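Local coordinates for protein putative cellulase CEL6 (Mycobacterium tuberculosis, PDB 1UP3) that probably hydrolyses internal beta-1,4-glucosidic bonds of cellulose as a family 6 endoglucanase, binding a cello-oligosaccharide analogue in its active-site cleft, at residues Y156-H161 and L187-F192. Sequence-based numbering, arbitrary orientation.
Sequences YVDAGH and LNVSNF. With BGC (beta-D-glucopyranose), chain B; BGC (beta-D-glucopyranose), chain C.
H161 and N191 cross obliquely as they reach the bound sugar, each from a loop that follows a strand of the central parallel sheet. In H161, CB lies 4.0 Å from the backbone N of N188. The first torsion (chi1 62°) wedges CG between the backbone N and the carbonyl carbon. Beyond it, ND1 accepts from the backbone N of R163, which fixes the ring's rotation and leaves NE2 as the donor. CD2 passes N191 ND2 and O6 of glucose C, CE1 approaches O2 of glucose B, and NE2 donates to O3 of glucose B at 2.9 Å in a nearly straight bond (169°). A histidine suits this place because its two nitrogens can split the work, one anchoring and one binding. The amide of N191 is turned 63° from the ring; its ND2 gives glucose C O6 a 2.8 Å bond, while OD1 accepts from the N of F192, so the amide's orientation is set.

Behind this pair, N188 N donates to G160 O (3.0 Å), joining the two loops. A water lies within hydrogen-bonding distance of G160 O and D158 OD1 and accepts from V189 N. D158 closes an Asx turn, its OD2 accepting from the N of G160 and also from that of D120, while OD1 receives S186 OG and rests 3.3 Å from V189 CG2. With positive phi, G160 makes the bend easily. Such loops at the C-terminal strand ends form the sugar site of this family's distorted barrel; here neighbouring glucose units are read by directional hydrogen bonds whose donors are oriented from behind by backbone groups.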
ATOM      1  N   TYR A 156      -0.388  -9.532   0.114  1.00  5.44           N
ATOM      2  CA  TYR A 156       0.163  -9.039   1.382  1.00  5.07           C
ATOM      3  C   TYR A 156      -0.948  -8.279   2.091  1.00  5.26           C
ATOM      4  O   TYR A 156      -1.462  -7.281   1.583  1.00  5.47           O
ATOM      5  CB  TYR A 156       1.385  -8.124   1.173  1.00  4.67           C
ATOM      6  CG  TYR A 156       2.546  -8.832   0.504  1.00  5.59           C
ATOM      7  CD1 TYR A 156       2.655  -8.855  -0.877  1.00  4.81           C
ATOM      8  CD2 TYR A 156       3.522  -9.500   1.238  1.00  4.41           C
ATOM      9  CE1 TYR A 156       3.675  -9.509  -1.521  1.00  5.59           C
ATOM     10  CE2 TYR A 156       4.557 -10.184   0.572  1.00  5.07           C
ATOM     11  CZ  TYR A 156       4.617 -10.191  -0.788  1.00  7.57           C
ATOM     12  OH  TYR A 156       5.640 -10.843  -1.445  1.00  6.75           O
ATOM     13  N   VAL A 157      -1.353  -8.756   3.257  1.00  4.30           N
ATOM     14  CA  VAL A 157      -2.389  -8.096   4.053  1.00  5.32           C
ATOM     15  C   VAL A 157      -1.782  -6.967   4.856  1.00  5.69           C
ATOM     16  O   VAL A 157      -0.768  -7.133   5.535  1.00  4.86           O
ATOM     17  CB  VAL A 157      -3.028  -9.117   5.042  1.00  5.78           C
ATOM     18  CG1 VAL A 157      -4.041  -8.426   5.895  1.00  7.21           C
ATOM     19  CG2 VAL A 157      -3.602 -10.296   4.239  1.00  6.32           C
ATOM     20  N   ASP A 158      -2.366  -5.786   4.826  1.00  5.65           N
ATOM     21  CA  ASP A 158      -1.682  -4.712   5.525  1.00  6.13           C
ATOM     22  C   ASP A 158      -1.718  -4.919   7.035  1.00  6.11           C
ATOM     23  O   ASP A 158      -2.770  -5.261   7.619  1.00  6.45           O
ATOM     24  CB  ASP A 158      -2.250  -3.362   5.158  1.00  6.37           C
ATOM     25  CG  ASP A 158      -1.420  -2.251   5.734  1.00  7.96           C
ATOM     26  OD1 ASP A 158      -0.308  -2.034   5.214  1.00  8.24           O
ATOM     27  OD2 ASP A 158      -1.756  -1.644   6.798  1.00  7.64           O
ATOM     28  N   ALA A 159      -0.601  -4.571   7.699  1.00  4.82           N
ATOM     29  CA  ALA A 159      -0.424  -4.848   9.118  1.00  5.20           C
ATOM     30  C   ALA A 159       0.057  -3.608   9.920  1.00  5.79           C
ATOM     31  O   ALA A 159       0.640  -3.762  11.004  1.00  8.29           O
ATOM     32  CB  ALA A 159       0.561  -5.993   9.283  1.00  5.29           C
ATOM     33  N   GLY A 160      -0.180  -2.409   9.413  1.00  5.24           N
ATOM     34  CA  GLY A 160       0.164  -1.209  10.171  1.00  6.03           C
ATOM     35  C   GLY A 160       1.638  -0.943  10.181  1.00  6.19           C
ATOM     36  O   GLY A 160       2.284  -0.991   9.128  1.00  5.54           O
ATOM     37  N   HIS A 161       2.189  -0.650  11.353  1.00  5.11           N
ATOM     38  CA  HIS A 161       3.612  -0.297  11.493  1.00  5.71           C
ATOM     39  C   HIS A 161       4.065  -0.482  12.917  1.00  5.79           C
ATOM     40  O   HIS A 161       3.255  -0.741  13.793  1.00  5.85           O
ATOM     41  CB  HIS A 161       3.897   1.115  10.954  1.00  5.69           C
ATOM     42  CG  HIS A 161       3.188   2.202  11.674  1.00  5.17           C
ATOM     43  ND1 HIS A 161       3.423   2.499  13.006  1.00  6.29           N
ATOM     44  CD2 HIS A 161       2.238   3.077  11.248  1.00  6.68           C
ATOM     45  CE1 HIS A 161       2.635   3.501  13.359  1.00  5.68           C
ATOM     46  NE2 HIS A 161       1.895   3.859  12.316  1.00  7.48           N
ATOM     47  N   LEU A 187       3.970  -3.477   5.743  1.00  4.58           N
ATOM     48  CA  LEU A 187       4.279  -2.519   6.818  1.00  4.42           C
ATOM     49  C   LEU A 187       4.628  -1.133   6.295  1.00  4.86           C
ATOM     50  O   LEU A 187       5.161  -0.977   5.192  1.00  4.26           O
ATOM     51  CB  LEU A 187       5.494  -3.000   7.584  1.00  4.98           C
ATOM     52  CG  LEU A 187       5.415  -4.354   8.307  1.00  5.47           C
ATOM     53  CD1 LEU A 187       6.780  -4.729   8.910  1.00  3.88           C
ATOM     54  CD2 LEU A 187       4.326  -4.265   9.382  1.00  6.28           C
ATOM     55  N   ASN A 188       4.362  -0.132   7.132  1.00  4.74           N
ATOM     56  CA  ASN A 188       4.796   1.243   6.903  1.00  5.74           C
ATOM     57  C   ASN A 188       4.060   1.977   5.794  1.00  4.87           C
ATOM     58  O   ASN A 188       4.539   3.020   5.342  1.00  4.85           O
ATOM     59  CB  ASN A 188       6.309   1.295   6.618  1.00  5.06           C
ATOM     60  CG  ASN A 188       7.006   2.531   7.229  1.00  6.60           C
ATOM     61  OD1 ASN A 188       6.592   3.078   8.274  1.00  4.79           O
ATOM     62  ND2 ASN A 188       8.025   3.001   6.547  1.00  5.07           N
ATOM     63  N   VAL A 189       2.924   1.428   5.341  1.00  4.55           N
ATOM     64  CA  VAL A 189       2.239   2.014   4.201  1.00  4.95           C
ATOM     65  C   VAL A 189       1.805   3.454   4.526  1.00  5.49           C
ATOM     66  O   VAL A 189       1.121   3.712   5.526  1.00  5.28           O
ATOM     67  CB  VAL A 189       1.039   1.130   3.684  1.00  5.22           C
ATOM     68  CG1 VAL A 189       0.269   1.871   2.582  1.00  4.69           C
ATOM     69  CG2 VAL A 189       1.525  -0.213   3.214  1.00  4.83           C
ATOM     70  N   SER A 190       2.207   4.385   3.676  1.00  4.84           N
ATOM     71  CA  SER A 190       1.973   5.784   3.877  1.00  6.06           C
ATOM     72  C   SER A 190       2.611   6.371   5.109  1.00  5.88           C
ATOM     73  O   SER A 190       2.239   7.468   5.483  1.00  6.45           O
ATOM     74  CB  SER A 190       0.471   6.121   3.832  1.00  7.59           C
ATOM     75  OG  SER A 190      -0.109   5.578   2.674  1.00  9.61           O
ATOM     76  N   ASN A 191       3.535   5.669   5.742  1.00  4.90           N
ATOM     77  CA  ASN A 191       4.213   6.238   6.919  1.00  5.03           C
ATOM     78  C   ASN A 191       5.706   6.399   6.650  1.00  5.47           C
ATOM     79  O   ASN A 191       6.134   6.375   5.510  1.00  5.32           O
ATOM     80  CB  ASN A 191       3.861   5.426   8.157  1.00  4.77           C
ATOM     81  CG  ASN A 191       3.747   6.289   9.384  1.00  5.71           C
ATOM     82  OD1 ASN A 191       4.720   6.930   9.781  1.00  5.84           O
ATOM     83  ND2 ASN A 191       2.549   6.312  10.009  1.00  6.51           N
ATOM     84  N   PHE A 192       6.462   6.619   7.705  1.00  4.96           N
ATOM     85  CA  PHE A 192       7.774   7.234   7.617  1.00  5.35           C
ATOM     86  C   PHE A 192       8.823   6.545   8.466  1.00  5.65           C
ATOM     87  O   PHE A 192       9.936   7.069   8.540  1.00  4.47           O
ATOM     88  CB  PHE A 192       7.656   8.732   8.032  1.00  6.25           C
ATOM     89  CG  PHE A 192       6.635   9.507   7.242  1.00  6.25           C
ATOM     90  CD1 PHE A 192       6.961  10.103   6.047  1.00  6.12           C
ATOM     91  CD2 PHE A 192       5.312   9.573   7.683  1.00  7.90           C
ATOM     92  CE1 PHE A 192       5.986  10.781   5.308  1.00  6.89           C
ATOM     93  CE2 PHE A 192       4.344  10.223   6.936  1.00  6.88           C
ATOM     94  CZ  PHE A 192       4.667  10.813   5.773  1.00  5.94           C
TER
HETATM   95  C2  BGC B   3      -0.515   5.676  14.307  1.00 12.19           C
HETATM   96  C3  BGC B   3      -0.947   6.382  13.045  1.00  9.87           C
HETATM   97  C4  BGC B   3      -2.455   6.266  12.788  1.00  9.10           C
HETATM   98  C5  BGC B   3      -3.273   6.597  14.062  1.00 11.18           C
HETATM   99  C6  BGC B   3      -4.754   6.260  13.864  1.00 15.87           C
HETATM  100  C1  BGC B   3      -1.426   6.116  15.443  1.00 11.69           C
HETATM  101  O2  BGC B   3       0.848   5.991  14.566  1.00 11.64           O
HETATM  102  O3  BGC B   3      -0.176   5.891  11.944  1.00  9.31           O
HETATM  103  O4  BGC B   3      -2.839   7.174  11.820  1.00 10.13           O
HETATM  104  O5  BGC B   3      -2.764   5.804  15.088  1.00 15.14           O
HETATM  105  O6  BGC B   3      -5.447   6.711  15.023  1.00 21.22           O
HETATM  106  C2  BGC C   4      -3.960   7.528   9.710  1.00 10.07           C
HETATM  107  C3  BGC C   4      -4.122   6.966   8.305  1.00 10.22           C
HETATM  108  C4  BGC C   4      -2.756   6.739   7.656  1.00  8.66           C
HETATM  109  C5  BGC C   4      -1.883   5.911   8.623  1.00  6.00           C
HETATM  110  C6  BGC C   4      -0.442   5.782   8.110  1.00  6.77           C
HETATM  111  C1  BGC C   4      -3.038   6.621  10.533  1.00  9.85           C
HETATM  112  O2  BGC C   4      -5.236   7.727  10.347  1.00 13.03           O
HETATM  113  O3  BGC C   4      -4.931   7.803   7.494  1.00 10.65           O
HETATM  114  O4  BGC C   4      -2.857   6.060   6.400  1.00  9.94           O
HETATM  115  O5  BGC C   4      -1.786   6.520   9.900  1.00  8.49           O
HETATM  116  O6  BGC C   4       0.320   4.954   8.967  1.00  7.16           O
HETATM  117  O   HOH W   1       1.398  -0.658   6.579  1.00  8.05           O